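Local coordinates for protein metallopeptidase containing co-catalytic metalloactive site (Shewanella denitrificans OS217, PDB 3B2Y) that probably acts as a zinc-dependent metallocarboxypeptidase or related hydrolase of the peptidase M14 family, and holds a nickel ion in this crystal, at residues D164-C169 / K240-S245; L194-A199 / S261-Q266. All coordinates share one frame; numbering follows the deposited sequence. Where two conformers were deposited one is given.

Contact 1 (D164-C169 / K240-S245); sequences DGILTC and KLAACS
I166 and L241 begin a run of backbone hydrogen bonds that joins the two segments as neighbouring parallel strands, their short axes 4.7 Å apart and 11° from parallel. I166 N donates to L241 O, and I166 O accepts from A243 N at 2.9 Å. T168 repeats the pattern two residues further on: its N gives a nearly straight bond (170° at the hydrogen) to A243 O, and its O takes S245 N at 2.8 Å. I166 and T168 each use both backbone N and O toward 240-245, while L167 and C169 bond to strand 68-73, the alternation of a parallel sheet. CA-H...O contacts fill the intervals, among them A242 CA to I166 O at 3.1 Å.

The side-chain contacts divide between the two faces. On one, CG2 of I166 lies 3.7 Å from A242 CB, and OG1 of T168 reaches the C244 side chain. In the conformer described, that hydroxyl sits between its own backbone N and carbonyl carbon (chi1 59°), a rotation that sets it beside C244 CB. On the other face, CD1 of L167 meets A243 CB at 4.0 Å, and SG of C169 packs near S245 OG.

Charge appears at the start of the strands, where D164 and the extended K240 lie side by side. D164 OD1 to K240 NZ, 3.8 Å, is a long salt bridge; OD2 of D164 is bonded to S68 N.

Strand 68-73 flanks segment 164-169 on the side away from 240-245. Helix 230-236 covers the I166, T168, A242 and C244 face, whose C244 side chain comes about 6 Å from the bound nickel; helices 191-201 and 253-271 cover the L167, C169, A243 and S245 face.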
loop_
_atom_site.group_PDB
_atom_site.type_symbol
_atom_site.label_atom_id
_atom_site.label_comp_id
_atom_site.label_asym_id
_atom_site.label_seq_id
_atom_site.Cartn_x
_atom_site.Cartn_y
_atom_site.Cartn_z
ATOM N N ASP A 164 -1.254 9.035 -12.639
ATOM C CA ASP A 164 -0.360 8.193 -13.447
ATOM C C ASP A 164 -0.118 6.803 -12.897
ATOM O O ASP A 164 0.439 5.919 -13.564
ATOM C CB ASP A 164 0.887 8.997 -13.725
ATOM C CG ASP A 164 0.550 10.279 -14.450
ATOM O OD1 ASP A 164 0.020 10.191 -15.614
ATOM O OD2 ASP A 164 0.701 11.392 -13.858
ATOM N N GLY A 165 -0.565 6.558 -11.698
ATOM C CA GLY A 165 -0.497 5.219 -11.140
ATOM C C GLY A 165 -0.706 5.187 -9.646
ATOM O O GLY A 165 -0.442 6.163 -8.946
ATOM N N ILE A 166 -1.309 4.106 -9.154
ATOM C CA ILE A 166 -1.444 3.825 -7.704
ATOM C C ILE A 166 -1.047 2.381 -7.370
ATOM O O ILE A 166 -1.547 1.432 -7.994
ATOM C CB ILE A 166 -2.874 4.213 -7.114
ATOM C CG1 ILE A 166 -3.165 3.571 -5.750
ATOM C CG2 ILE A 166 -4.050 3.899 -8.088
ATOM C CD1 ILE A 166 -2.163 3.922 -4.724
ATOM N N LEU A 167 -0.193 2.226 -6.327
ATOM C CA LEU A 167 0.159 0.923 -5.782
ATOM C C LEU A 167 -0.225 0.934 -4.312
ATOM O O LEU A 167 0.081 1.849 -3.592
ATOM C CB LEU A 167 1.649 0.671 -5.887
ATOM C CG LEU A 167 2.275 -0.563 -5.229
ATOM C CD1 LEU A 167 1.783 -1.854 -5.857
ATOM C CD2 LEU A 167 3.820 -0.513 -5.262
ATOM N N THR A 168 -0.996 -0.073 -3.938
ATOM C CA THR A 168 -1.281 -0.403 -2.555
ATOM C C THR A 168 -0.530 -1.681 -2.191
ATOM O O THR A 168 -0.442 -2.698 -2.993
ATOM C CB THR A 168 -2.801 -0.614 -2.288
ATOM O OG1 THR A 168 -3.289 -1.670 -3.110
ATOM C CG2 THR A 168 -3.594 0.590 -2.627
ATOM N N CYS A 169 0.022 -1.646 -0.987
ATOM C CA CYS A 169 0.837 -2.742 -0.506
ATOM C C CYS A 169 0.116 -3.426 0.617
ATOM O O CYS A 169 0.105 -2.928 1.759
ATOM C CB CYS A 169 2.168 -2.189 -0.015
ATOM S SG CYS A 169 3.131 -1.686 -1.516
ATOM N N LYS A 240 -4.484 5.735 -14.314
ATOM C CA LYS A 240 -4.143 5.032 -15.535
ATOM C C LYS A 240 -3.739 3.569 -15.314
ATOM O O LYS A 240 -3.952 2.730 -16.185
ATOM C CB LYS A 240 -3.029 5.815 -16.269
ATOM C CG LYS A 240 -3.492 7.218 -16.618
ATOM C CD LYS A 240 -2.475 7.985 -17.445
ATOM C CE LYS A 240 -3.031 9.354 -17.812
ATOM N NZ LYS A 240 -2.121 10.072 -18.721
ATOM N N LEU A 241 -3.145 3.292 -14.160
ATOM C CA LEU A 241 -2.645 1.960 -13.826
ATOM C C LEU A 241 -2.764 1.836 -12.274
ATOM O O LEU A 241 -2.686 2.823 -11.526
ATOM C CB LEU A 241 -1.180 1.802 -14.255
ATOM C CG LEU A 241 -0.701 1.918 -15.686
ATOM C CD1 LEU A 241 0.835 1.998 -15.777
ATOM C CD2 LEU A 241 -1.282 0.755 -16.436
ATOM N N ALA A 242 -3.131 0.642 -11.829
ATOM C CA ALA A 242 -3.171 0.364 -10.416
ATOM C C ALA A 242 -2.765 -1.040 -10.116
ATOM O O ALA A 242 -3.027 -1.967 -10.876
ATOM C CB ALA A 242 -4.588 0.695 -9.768
ATOM N N ALA A 243 -2.203 -1.216 -8.935
ATOM C CA ALA A 243 -1.929 -2.575 -8.466
ATOM C C ALA A 243 -2.074 -2.670 -6.959
ATOM O O ALA A 243 -1.929 -1.717 -6.252
ATOM C CB ALA A 243 -0.520 -3.043 -8.895
ATOM N N CYS A 244 -2.383 -3.865 -6.496
ATOM C CA CYS A 244 -2.364 -4.151 -5.069
ATOM C C CYS A 244 -1.504 -5.383 -4.891
ATOM O O CYS A 244 -1.877 -6.468 -5.378
ATOM C CB CYS A 244 -3.789 -4.389 -4.617
ATOM S SG CYS A 244 -3.954 -4.946 -2.919
ATOM N N SER A 245 -0.322 -5.223 -4.299
ATOM C CA SER A 245 0.512 -6.398 -4.056
ATOM C C SER A 245 0.025 -7.105 -2.804
ATOM O O SER A 245 -0.496 -6.481 -1.849
ATOM C CB SER A 245 1.972 -6.019 -3.941
ATOM O OG SER A 245 2.151 -4.953 -3.050
#

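Contact 2 (L194-A199 / S261-Q266)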
loop_
_atom_site.group_PDB
_atom_site.type_symbol
_atom_site.label_atom_id
_atom_site.label_comp_id
_atom_site.label_asym_id
_atom_site.label_seq_id
_atom_site.Cartn_x
_atom_site.Cartn_y
_atom_site.Cartn_z
ATOM N N LEU A 194 3.041 -7.522 -15.091
ATOM C CA LEU A 194 3.977 -8.634 -15.127
ATOM C C LEU A 194 5.325 -8.289 -14.477
ATOM O O LEU A 194 5.924 -9.139 -13.826
ATOM C CB LEU A 194 4.119 -9.148 -16.559
ATOM C CG LEU A 194 2.828 -9.650 -17.233
ATOM C CD1 LEU A 194 3.082 -10.155 -18.628
ATOM C CD2 LEU A 194 2.135 -10.726 -16.376
ATOM N N GLY A 195 5.758 -7.038 -14.617
ATOM C CA GLY A 195 6.913 -6.488 -13.894
ATOM C C GLY A 195 6.744 -6.536 -12.381
ATOM O O GLY A 195 7.655 -6.919 -11.651
ATOM N N LEU A 196 5.560 -6.166 -11.904
ATOM C CA LEU A 196 5.243 -6.270 -10.474
ATOM C C LEU A 196 5.214 -7.706 -10.001
ATOM O O LEU A 196 5.764 -8.042 -8.974
ATOM C CB LEU A 196 3.915 -5.577 -10.147
ATOM C CG LEU A 196 4.013 -4.040 -10.181
ATOM C CD1 LEU A 196 2.630 -3.372 -10.200
ATOM C CD2 LEU A 196 4.856 -3.504 -9.023
ATOM N N ARG A 197 4.550 -8.548 -10.760
ATOM C CA ARG A 197 4.542 -9.950 -10.431
ATOM C C ARG A 197 5.955 -10.505 -10.337
ATOM O O ARG A 197 6.312 -11.146 -9.344
ATOM C CB ARG A 197 3.786 -10.718 -11.466
ATOM C CG ARG A 197 3.889 -12.190 -11.184
ATOM C CD ARG A 197 3.474 -12.949 -12.325
ATOM N NE ARG A 197 4.395 -12.823 -13.421
ATOM C CZ ARG A 197 4.067 -13.142 -14.660
ATOM N NH1 ARG A 197 2.844 -13.574 -14.926
ATOM N NH2 ARG A 197 4.952 -13.005 -15.630
ATOM N N ASP A 198 6.747 -10.268 -11.384
ATOM C CA ASP A 198 8.151 -10.676 -11.390
ATOM C C ASP A 198 8.966 -10.154 -10.181
ATOM O O ASP A 198 9.738 -10.930 -9.604
ATOM C CB ASP A 198 8.785 -10.270 -12.707
ATOM C CG ASP A 198 8.201 -11.048 -13.917
ATOM O OD1 ASP A 198 7.482 -12.062 -13.709
ATOM O OD2 ASP A 198 8.481 -10.653 -15.089
ATOM N N ALA A 199 8.776 -8.888 -9.770
ATOM C CA ALA A 199 9.447 -8.343 -8.560
ATOM C C ALA A 199 9.117 -9.106 -7.267
ATOM O O ALA A 199 9.999 -9.399 -6.468
ATOM C CB ALA A 199 9.121 -6.883 -8.369
ATOM N N SER A 261 9.164 -3.341 -0.420
ATOM C CA SER A 261 10.074 -2.287 -0.861
ATOM C C SER A 261 10.471 -2.479 -2.333
ATOM O O SER A 261 10.552 -1.513 -3.077
ATOM C CB SER A 261 11.305 -2.250 0.075
ATOM O OG SER A 261 12.159 -1.159 -0.248
ATOM N N ALA A 262 10.689 -3.749 -2.734
ATOM C CA ALA A 262 11.028 -4.129 -4.122
ATOM C C ALA A 262 9.887 -3.892 -5.095
ATOM O O ALA A 262 10.184 -3.403 -6.193
ATOM C CB ALA A 262 11.472 -5.601 -4.194
ATOM N N ALA A 263 8.639 -4.257 -4.719
ATOM C CA ALA A 263 7.394 -3.895 -5.493
ATOM C C ALA A 263 7.294 -2.414 -5.731
ATOM O O ALA A 263 7.011 -1.978 -6.863
ATOM C CB ALA A 263 6.123 -4.392 -4.842
HETATM N N MSE A 264 7.570 -1.641 -4.688
HETATM C CA MSE A 264 7.513 -0.201 -4.764
HETATM C C MSE A 264 8.580 0.347 -5.715
HETATM O O MSE A 264 8.334 1.283 -6.464
HETATM C CB MSE A 264 7.655 0.402 -3.360
HETATM C CG MSE A 264 6.482 0.223 -2.504
HETATM SE SE MSE A 264 6.843 0.834 -0.676
HETATM C CE MSE A 264 5.471 -0.187 0.291
ATOM N N GLY A 265 9.772 -0.243 -5.687
ATOM C CA GLY A 265 10.851 0.164 -6.553
ATOM C C GLY A 265 10.538 -0.139 -7.994
ATOM O O GLY A 265 10.831 0.661 -8.870
ATOM N N GLN A 266 9.928 -1.301 -8.234
ATOM C CA GLN A 266 9.504 -1.689 -9.607
ATOM C C GLN A 266 8.364 -0.799 -10.120
ATOM O O GLN A 266 8.279 -0.477 -11.345
ATOM C CB GLN A 266 9.101 -3.168 -9.609
ATOM C CG GLN A 266 8.590 -3.701 -10.967
ATOM C CD GLN A 266 9.518 -3.429 -12.075
ATOM O OE1 GLN A 266 10.722 -3.524 -11.902
ATOM N NE2 GLN A 266 8.982 -3.079 -13.243
#
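Q266 lies against G195 and A199 at the close part of this nearly antiparallel helix pair, whose short axes cross at 153° and approach to 8.9 Å. With CG anti to the backbone N (chi1 178°), the glutamine runs toward the other helix, and a bend at chi2 (53°) turns its amide along G195. Its CG sits 3.4 Å from G195 O, while NE2 lies by G195 CA. A CB at G195 would point at this helix and fall 2.9 Å from Q266 NE2, so the missing side chain matters for the fit. Beside it, A199 CB touches Q266 CB at 3.9 Å. The closest CA pair is A199 and A263, at 5.8 Å, a spacing that small residues allow. L196 completes the close part from the buried side, its CD2 methyl resting 3.4 Å from A263 O.

The packing thins elsewhere. A262 only nears the A199 methyl through its backbone O, at 4.2 Å, and the loop residue Y203 also touches its side chain. R197 and D198 lie on the solvent side, D198 exposed, and touch nothing of 261-266. They turn to each other: R197 NE donates to D198 OD1 at 3.2 Å, with the oxygen in the guanidinium plane.

An alanine in place of Q266 would keep the CB contact with A199 but would probably open a gap over G195, where the CG and amide now lie.

Methyl and methylene groups meet carbonyl oxygens and one another across the helices; L196, A199 and A263 are buried, L196 on the side of the sheet. Cohesion between the two segments therefore rests on shape and van der Waals fit, with the ion pair confined to one helix.

In the fold
From the N terminus, the chain first lays down 164-169 in the mixed sheet, then helix segment 194-199, then strand segment 240-245, and last helix segment 261-266. Contact 1 closes a loop of 70 intervening residues and contact 2 one of 61. The two loops cross, since the segments alternate, and strand 242-248 is followed directly by helix 253-271. The centres of contacts 1 and 2 are about 11 Å apart, and the contacts touch: L196 CD1 packs on A243 CB at 3.4 Å, and L167 CD2 lies 3.7 Å from M264 CA. The helix pair of contact 2 is thereby laid over one face of the strand pair of contact 1, tying sheet and helices within the M14 family region.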